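Local coordinates for Lin1840 protein (Listeria innocua serovar 6a, PDB 4ZOC) that is a family 3 beta-glucosidase of beta-1,2-glucan metabolism that probably releases glucose from non-reducing ends of beta-glucosides, at residues V117-S122 and D170-D175; S122-T127 and T355-T360; H132-P137 and E184-C189; L164-V169 and I227-K232. The protein carries 2 engineered substitutions. All coordinates share one frame; numbering follows the deposited sequence.

Contact 1 of 4, residues V117-S122 and D170-D175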
loop_
_atom_site.group_PDB
_atom_site.type_symbol
_atom_site.label_atom_id
_atom_site.label_comp_id
_atom_site.label_asym_id
_atom_site.label_seq_id
_atom_site.Cartn_x
_atom_site.Cartn_y
_atom_site.Cartn_z
ATOM N N VAL A 117 -31.405 -13.430 -5.729
ATOM C CA VAL A 117 -32.546 -13.548 -4.836
ATOM C C VAL A 117 -32.499 -12.528 -3.700
ATOM O O VAL A 117 -33.503 -11.922 -3.361
ATOM C CB VAL A 117 -32.664 -14.979 -4.263
ATOM C CG1 VAL A 117 -33.654 -15.037 -3.098
ATOM C CG2 VAL A 117 -33.053 -15.949 -5.373
ATOM N N MET A 118 -31.310 -12.355 -3.118
ATOM C CA MET A 118 -31.138 -11.337 -2.116
ATOM C C MET A 118 -31.640 -9.998 -2.671
ATOM O O MET A 118 -32.430 -9.278 -2.012
ATOM C CB MET A 118 -29.704 -11.228 -1.641
ATOM C CG MET A 118 -29.442 -10.129 -0.594
ATOM S SD MET A 118 -29.317 -8.441 -1.145
ATOM C CE MET A 118 -27.881 -8.414 -2.155
ATOM N N ALA A 119 -31.140 -9.598 -3.848
ATOM C CA ALA A 119 -31.526 -8.294 -4.377
ATOM C C ALA A 119 -33.021 -8.219 -4.750
ATOM O O ALA A 119 -33.675 -7.188 -4.561
ATOM C CB ALA A 119 -30.650 -8.020 -5.542
ATOM N N GLU A 120 -33.579 -9.324 -5.287
ATOM C CA GLU A 120 -35.028 -9.366 -5.512
ATOM C C GLU A 120 -35.898 -9.149 -4.247
ATOM O O GLU A 120 -36.846 -8.350 -4.283
ATOM C CB GLU A 120 -35.398 -10.660 -6.260
ATOM C CG GLU A 120 -36.883 -10.730 -6.631
ATOM C CD GLU A 120 -37.064 -11.931 -7.507
ATOM O OE1 GLU A 120 -37.321 -12.967 -6.946
ATOM O OE2 GLU A 120 -36.855 -11.868 -8.733
ATOM N N VAL A 121 -35.572 -9.844 -3.150
ATOM C CA VAL A 121 -36.290 -9.651 -1.915
ATOM C C VAL A 121 -36.136 -8.214 -1.396
ATOM O O VAL A 121 -37.084 -7.587 -0.935
ATOM C CB VAL A 121 -35.910 -10.681 -0.856
ATOM C CG1 VAL A 121 -36.526 -10.359 0.475
ATOM C CG2 VAL A 121 -36.285 -12.077 -1.291
ATOM N N SER A 122 -34.931 -7.694 -1.460
ATOM C CA SER A 122 -34.623 -6.362 -1.024
ATOM C C SER A 122 -35.539 -5.381 -1.753
ATOM O O SER A 122 -36.118 -4.498 -1.137
ATOM C CB SER A 122 -33.195 -6.058 -1.385
ATOM O OG SER A 122 -32.271 -6.816 -0.560
ATOM N N ASP A 170 -29.513 -7.440 -11.718
ATOM C CA ASP A 170 -30.620 -8.217 -12.263
ATOM C C ASP A 170 -31.717 -8.434 -11.180
ATOM O O ASP A 170 -32.901 -8.270 -11.424
ATOM C CB ASP A 170 -30.078 -9.532 -12.762
ATOM C CG ASP A 170 -31.127 -10.376 -13.452
ATOM O OD1 ASP A 170 -32.080 -9.829 -14.079
ATOM O OD2 ASP A 170 -30.983 -11.623 -13.383
ATOM N N GLY A 171 -31.295 -8.789 -9.976
ATOM C CA GLY A 171 -32.223 -8.979 -8.857
ATOM C C GLY A 171 -33.013 -7.732 -8.502
ATOM O O GLY A 171 -34.269 -7.766 -8.282
ATOM N N TYR A 172 -32.329 -6.597 -8.456
ATOM C CA TYR A 172 -33.025 -5.318 -8.073
ATOM C C TYR A 172 -33.956 -4.859 -9.181
ATOM O O TYR A 172 -35.080 -4.498 -8.913
ATOM C CB TYR A 172 -32.037 -4.184 -7.785
ATOM C CG TYR A 172 -31.146 -4.342 -6.545
ATOM C CD1 TYR A 172 -31.688 -4.586 -5.302
ATOM C CD2 TYR A 172 -29.764 -4.086 -6.601
ATOM C CE1 TYR A 172 -30.900 -4.657 -4.177
ATOM C CE2 TYR A 172 -28.979 -4.211 -5.451
ATOM C CZ TYR A 172 -29.551 -4.480 -4.247
ATOM O OH TYR A 172 -28.766 -4.578 -3.110
ATOM N N GLN A 173 -33.445 -4.856 -10.416
ATOM C CA GLN A 173 -34.100 -4.159 -11.492
ATOM C C GLN A 173 -35.005 -5.046 -12.341
ATOM O O GLN A 173 -35.923 -4.563 -13.008
ATOM C CB GLN A 173 -33.051 -3.494 -12.418
ATOM C CG GLN A 173 -32.114 -2.531 -11.737
ATOM C CD GLN A 173 -31.332 -1.650 -12.648
ATOM O OE1 GLN A 173 -30.946 -0.535 -12.246
ATOM N NE2 GLN A 173 -31.055 -2.106 -13.856
ATOM N N GLY A 174 -34.721 -6.313 -12.384
ATOM C CA GLY A 174 -35.229 -7.151 -13.496
ATOM C C GLY A 174 -34.923 -6.583 -14.863
ATOM O O GLY A 174 -33.800 -6.175 -15.119
ATOM N N ASP A 175 -35.943 -6.552 -15.748
ATOM C CA ASP A 175 -35.764 -5.998 -17.056
ATOM C C ASP A 175 -35.833 -4.482 -16.905
ATOM O O ASP A 175 -36.905 -3.900 -16.628
ATOM C CB ASP A 175 -36.793 -6.599 -18.048
ATOM C CG ASP A 175 -36.792 -5.893 -19.381
ATOM O OD1 ASP A 175 -36.112 -4.863 -19.606
ATOM O OD2 ASP A 175 -37.520 -6.353 -20.215
HETATM O O HOH W 1 -30.049 -5.047 -0.580
#

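Contact 2 of 4, residues S122-T127 and T355-T360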
loop_
_atom_site.group_PDB
_atom_site.type_symbol
_atom_site.label_atom_id
_atom_site.label_comp_id
_atom_site.label_asym_id
_atom_site.label_seq_id
_atom_site.Cartn_x
_atom_site.Cartn_y
_atom_site.Cartn_z
ATOM N N SER A 122 -34.931 -7.694 -1.460
ATOM C CA SER A 122 -34.623 -6.362 -1.024
ATOM C C SER A 122 -35.539 -5.381 -1.753
ATOM O O SER A 122 -36.118 -4.498 -1.137
ATOM C CB SER A 122 -33.195 -6.058 -1.385
ATOM O OG SER A 122 -32.271 -6.816 -0.560
ATOM N N ALA A 123 -35.612 -5.536 -3.077
ATOM C CA ALA A 123 -36.450 -4.645 -3.904
ATOM C C ALA A 123 -37.940 -4.825 -3.634
ATOM O O ALA A 123 -38.651 -3.851 -3.585
ATOM C CB ALA A 123 -36.177 -4.818 -5.378
ATOM N N LEU A 124 -38.374 -6.062 -3.417
ATOM C CA LEU A 124 -39.785 -6.318 -3.064
ATOM C C LEU A 124 -40.164 -5.503 -1.824
ATOM O O LEU A 124 -41.197 -4.835 -1.769
ATOM C CB LEU A 124 -39.930 -7.864 -2.808
ATOM C CG LEU A 124 -41.271 -8.263 -2.160
ATOM C CD1 LEU A 124 -42.369 -8.224 -3.205
ATOM C CD2 LEU A 124 -41.147 -9.595 -1.493
ATOM N N GLU A 125 -39.306 -5.571 -0.820
ATOM C CA GLU A 125 -39.535 -4.860 0.434
ATOM C C GLU A 125 -39.344 -3.354 0.383
ATOM O O GLU A 125 -40.173 -2.605 0.905
ATOM C CB GLU A 125 -38.633 -5.479 1.536
ATOM C CG GLU A 125 -39.001 -6.939 1.853
ATOM C CD GLU A 125 -38.281 -7.461 3.053
ATOM O OE1 GLU A 125 -37.232 -6.872 3.431
ATOM O OE2 GLU A 125 -38.760 -8.476 3.645
ATOM N N ALA A 126 -38.272 -2.919 -0.303
ATOM C CA ALA A 126 -37.908 -1.530 -0.369
ATOM C C ALA A 126 -38.978 -0.796 -1.177
ATOM O O ALA A 126 -39.388 0.306 -0.768
ATOM C CB ALA A 126 -36.552 -1.344 -1.028
ATOM N N THR A 127 -39.457 -1.406 -2.260
ATOM C CA THR A 127 -40.552 -0.747 -3.028
ATOM C C THR A 127 -41.818 -0.676 -2.228
ATOM O O THR A 127 -42.588 0.263 -2.391
ATOM C CB THR A 127 -40.764 -1.426 -4.391
ATOM O OG1 THR A 127 -41.086 -2.827 -4.230
ATOM C CG2 THR A 127 -39.511 -1.272 -5.273
ATOM N N THR A 355 -47.618 -3.594 3.116
ATOM C CA THR A 355 -47.068 -4.129 4.377
ATOM C C THR A 355 -46.989 -5.672 4.327
ATOM O O THR A 355 -46.059 -6.274 4.934
ATOM C CB THR A 355 -47.926 -3.699 5.643
ATOM O OG1 THR A 355 -48.051 -2.272 5.725
ATOM C CG2 THR A 355 -47.334 -4.180 7.001
ATOM N N LYS A 356 -47.949 -6.318 3.644
ATOM C CA LYS A 356 -48.012 -7.808 3.618
ATOM C C LYS A 356 -46.745 -8.385 2.939
ATOM O O LYS A 356 -46.444 -9.539 3.133
ATOM C CB LYS A 356 -49.298 -8.278 2.956
ATOM C CG LYS A 356 -49.342 -8.047 1.455
ATOM C CD LYS A 356 -50.712 -8.428 0.905
ATOM C CE LYS A 356 -51.796 -7.369 1.166
ATOM N NZ LYS A 356 -53.128 -8.014 1.005
ATOM N N ASP A 357 -46.042 -7.563 2.154
ATOM C CA ASP A 357 -44.858 -7.981 1.429
ATOM C C ASP A 357 -43.513 -7.896 2.252
ATOM O O ASP A 357 -42.467 -8.254 1.739
ATOM C CB ASP A 357 -44.682 -7.184 0.123
ATOM C CG ASP A 357 -45.732 -7.508 -0.975
ATOM O OD1 ASP A 357 -46.445 -8.511 -0.849
ATOM O OD2 ASP A 357 -45.812 -6.742 -1.989
ATOM N N ILE A 358 -43.571 -7.406 3.480
ATOM C CA ILE A 358 -42.420 -7.078 4.319
ATOM C C ILE A 358 -42.251 -8.136 5.379
ATOM O O ILE A 358 -43.207 -8.494 6.135
ATOM C CB ILE A 358 -42.521 -5.676 4.892
ATOM C CG1 ILE A 358 -42.482 -4.681 3.702
ATOM C CG2 ILE A 358 -41.339 -5.348 5.802
ATOM C CD1 ILE A 358 -42.808 -3.249 4.023
ATOM N N LEU A 359 -41.059 -8.665 5.408
ATOM C CA LEU A 359 -40.616 -9.623 6.423
ATOM C C LEU A 359 -41.535 -10.864 6.385
ATOM O O LEU A 359 -41.999 -11.286 7.395
ATOM C CB LEU A 359 -40.508 -8.939 7.800
ATOM C CG LEU A 359 -39.800 -9.671 8.933
ATOM C CD1 LEU A 359 -38.343 -9.850 8.585
ATOM C CD2 LEU A 359 -39.913 -8.904 10.245
ATOM N N THR A 360 -41.784 -11.441 5.193
ATOM C CA THR A 360 -42.588 -12.656 5.092
ATOM C C THR A 360 -41.753 -13.856 5.535
ATOM O O THR A 360 -40.505 -13.821 5.427
ATOM C CB THR A 360 -43.094 -12.992 3.640
ATOM O OG1 THR A 360 -41.993 -13.226 2.726
ATOM C CG2 THR A 360 -43.988 -11.890 3.124
HETATM O O HOH W 2 -40.646 -10.080 2.544
#

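Contact 3 of 4, residues H132-P137 and E184-C189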
loop_
_atom_site.group_PDB
_atom_site.type_symbol
_atom_site.label_atom_id
_atom_site.label_comp_id
_atom_site.label_asym_id
_atom_site.label_seq_id
_atom_site.Cartn_x
_atom_site.Cartn_y
_atom_site.Cartn_z
ATOM N N HIS A 132 -37.486 4.064 -4.611
ATOM C CA HIS A 132 -37.362 3.891 -6.068
ATOM C C HIS A 132 -35.990 3.414 -6.492
ATOM O O HIS A 132 -35.885 2.778 -7.526
ATOM C CB HIS A 132 -37.575 5.175 -6.819
ATOM C CG HIS A 132 -38.871 5.846 -6.450
ATOM N ND1 HIS A 132 -39.044 7.202 -6.511
ATOM C CD2 HIS A 132 -40.044 5.329 -6.017
ATOM C CE1 HIS A 132 -40.265 7.512 -6.086
ATOM N NE2 HIS A 132 -40.907 6.398 -5.810
ATOM N N VAL A 133 -34.953 3.816 -5.768
ATOM C CA VAL A 133 -33.554 3.495 -6.083
ATOM C C VAL A 133 -32.828 2.990 -4.864
ATOM O O VAL A 133 -33.014 3.518 -3.777
ATOM C CB VAL A 133 -32.770 4.830 -6.488
ATOM C CG1 VAL A 133 -31.327 4.615 -6.872
ATOM C CG2 VAL A 133 -33.453 5.545 -7.608
ATOM N N THR A 134 -31.947 2.008 -5.052
ATOM C CA THR A 134 -31.008 1.678 -4.002
ATOM C C THR A 134 -29.579 1.959 -4.390
ATOM O O THR A 134 -29.182 1.697 -5.535
ATOM C CB THR A 134 -31.125 0.197 -3.573
ATOM O OG1 THR A 134 -30.164 -0.063 -2.538
ATOM C CG2 THR A 134 -30.841 -0.835 -4.745
ATOM N N PHE A 135 -28.801 2.350 -3.382
ATOM C CA PHE A 135 -27.375 2.629 -3.531
ATOM C C PHE A 135 -26.565 1.327 -3.399
ATOM O O PHE A 135 -25.806 1.126 -2.410
ATOM C CB PHE A 135 -26.954 3.643 -2.543
ATOM C CG PHE A 135 -27.679 5.020 -2.659
ATOM C CD1 PHE A 135 -27.805 5.686 -3.956
ATOM C CD2 PHE A 135 -28.194 5.647 -1.512
ATOM C CE1 PHE A 135 -28.417 6.875 -4.036
ATOM C CE2 PHE A 135 -28.736 6.914 -1.604
ATOM C CZ PHE A 135 -28.827 7.513 -2.870
ATOM N N SER A 136 -26.805 0.435 -4.339
ATOM C CA SER A 136 -26.208 -0.880 -4.404
ATOM C C SER A 136 -26.307 -1.365 -5.846
ATOM O O SER A 136 -27.221 -0.968 -6.573
ATOM C CB SER A 136 -26.951 -1.855 -3.449
ATOM O OG SER A 136 -26.575 -3.209 -3.596
ATOM N N PRO A 137 -25.353 -2.169 -6.324
ATOM C CA PRO A 137 -24.223 -2.840 -5.663
ATOM C C PRO A 137 -22.990 -1.940 -5.408
ATOM O O PRO A 137 -22.690 -1.004 -6.151
ATOM C CB PRO A 137 -23.876 -3.935 -6.636
ATOM C CG PRO A 137 -24.188 -3.345 -7.966
ATOM C CD PRO A 137 -25.460 -2.558 -7.731
ATOM N N GLU A 184 -42.379 -3.766 -8.240
ATOM C CA GLU A 184 -41.698 -4.479 -7.118
ATOM C C GLU A 184 -40.177 -4.607 -7.330
ATOM O O GLU A 184 -39.456 -5.051 -6.436
ATOM C CB GLU A 184 -42.225 -5.908 -6.940
ATOM C CG GLU A 184 -43.678 -5.943 -6.463
ATOM C CD GLU A 184 -44.257 -7.357 -6.400
ATOM O OE1 GLU A 184 -43.486 -8.359 -6.592
ATOM O OE2 GLU A 184 -45.488 -7.466 -6.135
ATOM N N GLN A 185 -39.732 -4.227 -8.515
ATOM C CA GLN A 185 -38.303 -3.985 -8.830
ATOM C C GLN A 185 -37.990 -2.512 -8.693
ATOM O O GLN A 185 -38.886 -1.653 -8.683
ATOM C CB GLN A 185 -38.045 -4.341 -10.282
ATOM C CG GLN A 185 -38.523 -5.672 -10.761
ATOM C CD GLN A 185 -37.920 -6.822 -10.099
ATOM O OE1 GLN A 185 -38.511 -7.883 -10.123
ATOM N NE2 GLN A 185 -36.756 -6.661 -9.468
ATOM N N MET A 186 -36.697 -2.189 -8.578
ATOM C CA MET A 186 -36.277 -0.814 -8.353
ATOM C C MET A 186 -34.979 -0.548 -9.123
ATOM O O MET A 186 -34.307 -1.479 -9.574
ATOM C CB MET A 186 -36.059 -0.577 -6.866
ATOM C CG MET A 186 -34.848 -1.264 -6.238
ATOM S SD MET A 186 -34.863 -1.252 -4.443
ATOM C CE MET A 186 -35.086 0.454 -4.059
ATOM N N ALA A 187 -34.624 0.720 -9.270
ATOM C CA ALA A 187 -33.355 1.083 -9.893
ATOM C C ALA A 187 -32.186 0.799 -8.947
ATOM O O ALA A 187 -32.230 1.076 -7.739
ATOM C CB ALA A 187 -33.345 2.506 -10.314
ATOM N N ALA A 188 -31.108 0.303 -9.552
ATOM C CA ALA A 188 -29.839 0.111 -8.872
ATOM C C ALA A 188 -28.905 1.262 -9.181
ATOM O O ALA A 188 -28.999 1.854 -10.230
ATOM C CB ALA A 188 -29.243 -1.228 -9.303
ATOM N N CYS A 189 -27.994 1.566 -8.256
ATOM C CA CYS A 189 -26.986 2.555 -8.390
ATOM C C CYS A 189 -25.633 1.910 -8.013
ATOM O O CYS A 189 -25.371 1.603 -6.867
ATOM C CB CYS A 189 -27.223 3.710 -7.433
ATOM S SG CYS A 189 -26.036 5.024 -7.489
#

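Contact 4 of 4, residues L164-V169 and I227-K232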
loop_
_atom_site.group_PDB
_atom_site.type_symbol
_atom_site.label_atom_id
_atom_site.label_comp_id
_atom_site.label_asym_id
_atom_site.label_seq_id
_atom_site.Cartn_x
_atom_site.Cartn_y
_atom_site.Cartn_z
ATOM N N LEU A 164 -21.095 -11.276 -9.546
ATOM C CA LEU A 164 -22.082 -11.016 -8.487
ATOM C C LEU A 164 -22.759 -9.623 -8.552
ATOM O O LEU A 164 -23.966 -9.461 -8.216
ATOM C CB LEU A 164 -21.472 -11.288 -7.135
ATOM C CG LEU A 164 -20.908 -12.724 -6.981
ATOM C CD1 LEU A 164 -20.465 -12.832 -5.516
ATOM C CD2 LEU A 164 -21.871 -13.843 -7.268
ATOM N N GLY A 165 -22.033 -8.630 -9.035
ATOM C CA GLY A 165 -22.627 -7.342 -9.274
ATOM C C GLY A 165 -23.720 -7.422 -10.316
ATOM O O GLY A 165 -24.783 -6.832 -10.135
ATOM N N LYS A 166 -23.452 -8.114 -11.410
ATOM C CA LYS A 166 -24.460 -8.325 -12.411
ATOM C C LYS A 166 -25.686 -9.053 -11.839
ATOM O O LYS A 166 -26.837 -8.660 -12.112
ATOM C CB LYS A 166 -23.965 -9.078 -13.626
ATOM C CG LYS A 166 -23.007 -8.296 -14.419
ATOM C CD LYS A 166 -22.602 -9.008 -15.699
ATOM C CE LYS A 166 -21.708 -10.128 -15.399
ATOM N NZ LYS A 166 -21.443 -10.869 -16.673
ATOM N N ALA A 167 -25.455 -10.092 -11.025
ATOM C CA ALA A 167 -26.567 -10.737 -10.367
ATOM C C ALA A 167 -27.386 -9.806 -9.475
ATOM O O ALA A 167 -28.622 -9.899 -9.492
ATOM C CB ALA A 167 -26.079 -11.965 -9.621
ATOM N N MET A 168 -26.724 -8.881 -8.747
ATOM C CA MET A 168 -27.467 -7.936 -7.885
ATOM C C MET A 168 -28.304 -6.975 -8.708
ATOM O O MET A 168 -29.505 -6.756 -8.424
ATOM C CB MET A 168 -26.533 -7.133 -7.027
ATOM C CG MET A 168 -26.004 -7.781 -5.800
ATOM S SD MET A 168 -25.501 -6.562 -4.507
ATOM C CE MET A 168 -24.388 -7.729 -3.751
ATOM N N VAL A 169 -27.695 -6.449 -9.776
ATOM C CA VAL A 169 -28.422 -5.511 -10.665
ATOM C C VAL A 169 -29.679 -6.202 -11.237
ATOM O O VAL A 169 -30.770 -5.637 -11.233
ATOM C CB VAL A 169 -27.509 -4.998 -11.779
ATOM C CG1 VAL A 169 -28.334 -4.229 -12.841
ATOM C CG2 VAL A 169 -26.425 -4.109 -11.214
ATOM N N ILE A 227 -22.794 -1.731 -15.247
ATOM C CA ILE A 227 -23.256 -0.677 -16.133
ATOM C C ILE A 227 -23.760 -1.321 -17.422
ATOM O O ILE A 227 -24.893 -1.024 -17.896
ATOM C CB ILE A 227 -22.153 0.344 -16.349
ATOM C CG1 ILE A 227 -21.926 1.203 -15.100
ATOM C CG2 ILE A 227 -22.446 1.273 -17.560
ATOM C CD1 ILE A 227 -20.577 1.893 -15.173
ATOM N N GLN A 228 -22.971 -2.229 -17.984
ATOM C CA GLN A 228 -23.397 -2.904 -19.235
ATOM C C GLN A 228 -24.626 -3.790 -19.049
ATOM O O GLN A 228 -25.453 -3.964 -19.969
ATOM C CB GLN A 228 -22.242 -3.681 -19.905
ATOM C CG GLN A 228 -21.020 -2.866 -20.287
ATOM C CD GLN A 228 -21.332 -1.425 -20.753
ATOM O OE1 GLN A 228 -22.302 -1.185 -21.503
ATOM N NE2 GLN A 228 -20.577 -0.463 -20.251
ATOM N N ALA A 229 -24.820 -4.284 -17.862
ATOM C CA ALA A 229 -25.988 -5.063 -17.531
ATOM C C ALA A 229 -27.227 -4.178 -17.285
ATOM O O ALA A 229 -28.276 -4.717 -17.019
ATOM C CB ALA A 229 -25.720 -5.902 -16.295
ATOM N N GLY A 230 -27.063 -2.853 -17.324
ATOM C CA GLY A 230 -28.190 -1.928 -17.269
ATOM C C GLY A 230 -28.404 -1.181 -15.999
ATOM O O GLY A 230 -29.499 -0.612 -15.815
ATOM N N ALA A 231 -27.406 -1.179 -15.091
ATOM C CA ALA A 231 -27.586 -0.381 -13.837
ATOM C C ALA A 231 -28.013 1.040 -14.156
ATOM O O ALA A 231 -27.377 1.728 -14.992
ATOM C CB ALA A 231 -26.313 -0.350 -13.001
ATOM N N LYS A 232 -29.072 1.522 -13.511
ATOM C CA LYS A 232 -29.577 2.846 -13.862
ATOM C C LYS A 232 -28.771 4.028 -13.459
ATOM O O LYS A 232 -28.756 5.019 -14.200
ATOM C CB LYS A 232 -31.026 2.995 -13.438
ATOM C CG LYS A 232 -31.970 2.128 -14.314
ATOM C CD LYS A 232 -32.271 2.870 -15.581
ATOM C CE LYS A 232 -33.121 2.169 -16.589
ATOM N NZ LYS A 232 -33.120 3.055 -17.809
#

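Contact 1 of 4, residues V117-S122 and D170-D175
The Tyr172 ring carries Ala119 CB on one face, with Ser122 CB and a water lying at its edge close to the ring plane. Ala119 CB sits 3.6 Å from the Tyr172 ring centroid and 14° off the ring normal, which meets the geometry of a CH-pi contact; it is displaced toward the CD1–CE1 rim. The ring reaches this place although the CA–CB bond of Tyr172 points away from helix 112-128: CG lies beside the backbone N (chi1 -67°), and the ring swings back over Ala119. Met118, bent at chi2 and chi3, brings CE obliquely to within 4.1 Å of Tyr172 OH.

At Gly171, next to Tyr172 in sequence, the two helices of the TIM-barrel shell come together backbone to backbone. A CB there would point toward helix 112-128 and run into Ala119 CB, so the close approach, 4.4 Å between Gly171 CA and Glu120 CA, depends on the glycine. Gly171 O takes a CA-H...O contact from Glu120 CA at 3.3 Å. The Glu120 carboxylate turns to a salt bridge with Arg116.

At the hydroxyl end of the ring, water 1 donates to Ser122 OG at 2.8 Å and is hydrogen-bonded to Tyr172 OH at 2.9 Å, while Ser122 OG donates to Met118 O. Tyr172 OH also bonds Ser136 OG, consistent with a ring whose rotation is set by Ala119 under one face and two polar partners at the hydroxyl.

Contact 2 of 4, residues S122-T127 and T355-T360
Glu125 OE2 is gripped three times: by Leu359 N at 2.9 Å, by water 2, which donates to it, and by Thr98 OG1. The contact joins helix 112-128 of the TIM barrel to the connection between helices 322-338 and 361-374, where a 3-10 turn at Thr355-Asp357 runs into the N-cap residue Thr360, whose OG1 accepts from Ser363 N. The N-H of Leu359 points at Glu125 OE2 with an angle of 157° but meets it from above the carboxylate plane, 49° out of it. The other oxygen, OE1, accepts from Lys97 N, so both ends of this buried carboxylate are satisfied. Leu359 takes left-handed helical backbone angles, and its N-H is turned to the carboxylate.

Apolar atoms flank the polar group. Leu124, with CG anti to the backbone N (chi1 169°), crosses Asp357 at about a right angle and sets CD2 3.7 Å from Asp357 O. Its CD1 lies beside the Asp357 carboxylate, which is paired with Arg354. Ile358 CD1 comes within 4.1 Å of Glu125 O. Water 2 joins the parts, donating to Glu125 OE2 and Asp357 O, both at 2.7 Å, and accepting from Thr360 N at 3.2 Å.

Contact 3 of 4, residues H132-P137 and E184-C189
Two well-formed hydrogen bonds carry this parallel strand pair of the barrel. Thr134 N donates to Ala187 O at 2.9 Å, nearly along the C=O axis, and Ala187 N donates to His132 O at 3.0 Å within the carbonyl plane. They straddle the bridge of Val133 with Ala187; Thr134 pairs next with Ala188. Beyond it the ladder loosens: Cys189 N is shared between Ser136 O, at 3.1 Å and from above the carbonyl plane, and Thr134 O, a weak bond at 125°. The fork falls where an inverse gamma turn centred on Phe135 and the cis peptide before Pro137 interrupt the strand; backbone bonding resumes between Pro137 and Lys191.

Packing follows the strands. Met186, with CG in the crowded position between N and carbonyl carbon (chi1 70°), crosses Thr134 at about a right angle and lays CE against the Val133–Thr134 peptide, 3.5 Å from Val133 C. On the other face Val133 CG2 touches Ala187 CB at 4.1 Å. Cys189 SG approaches the Phe135 ring at its edge, 4.0 Å from Phe135 CD1, a sulfur-aromatic contact that avoids the ring face. Ala188 CB lies 3.4 Å from Ser136 O.

The strands belong to a beta-alpha-beta unit whose helix, 158-173, covers the Thr134 and Ala188 face: Tyr172 touches Thr134, Met168 packs on Ser136 and Pro137, and Gln173 accepts from Ala188 N. The Val133 face looks into the barrel, toward strands 87-90 and 233-236, and the Phe135 side chain lies about 8 Å from a bound glucose.

Contact 4 of 4, residues L164-V169 and I227-K232
Apolar packing makes this contact, between helix 158-173 and the C-terminal end of helix 221-228 in the outer layer of the TIM barrel; no hydrogen bond crosses between the two segments. Helix 221-228 closes with a Schellman motif, Gly230 being the residue that leaves helical geometry with a positive phi of 106°. At these backbone angles a CB would be jammed against the carbonyl O of Ala229, so the turn calls for glycine. Gly230 N donates back to Ile227 O at 2.9 Å, and the chain then turns toward the next barrel strand.

The methyl contacts centre on Val169. Its CA–CB bond faces the turn, and with CG1 anti to the backbone N (chi1 170°) the two methyls meet different partners. CG1 rests on backbone, 3.9 Å from Ala231 N and 4.2 Å from Ala229 O. CG2, lying beside its own backbone N, meets Ala231 CB. Ala226 of helix 221-228 and Val190 of strand 187-193 extend this apolar patch, the first against Val169 and the second against Ala231.

The remaining contact, nearer the surface, is made by an aliphatic stem. Lys166 passes Ala229 while its NZ forms a salt bridge with Glu163 on its own helix, so the charge is paired away from the turn.

Polar linkage comes from further along helix 158-173: Gln173 donates through NE2 to Gly230 O and accepts at OE1 from Lys232 N, gripping the backbone on both sides of Ala231. Where Lys166 flanks the turn, CG is the touching atom, 4.1 Å from Ala229 CB.

From the N terminus, helix 112-128 supplies the first halves of contacts 1 and 2, which share Ser122. Contact 1 closes the shorter loop, back from helix 158-173 across strand 133-134; contact 2 closes the longest, reaching 228 residues ahead to the connection before helix 361-374. Contact 3 opens inside contact 1's loop and closes beyond it, so the two cross, joined where Gln185 NE2 bonds Tyr172 O. Contact 4 crosses both contacts 1 and 3, running from helix 158-173 to the turn after helix 221-228. Contacts 3 and 4 nest within contact 2, while contact 1 crosses it. Together they tie consecutive barrel strands and helices to the connection between helices 322-338 and 361-374.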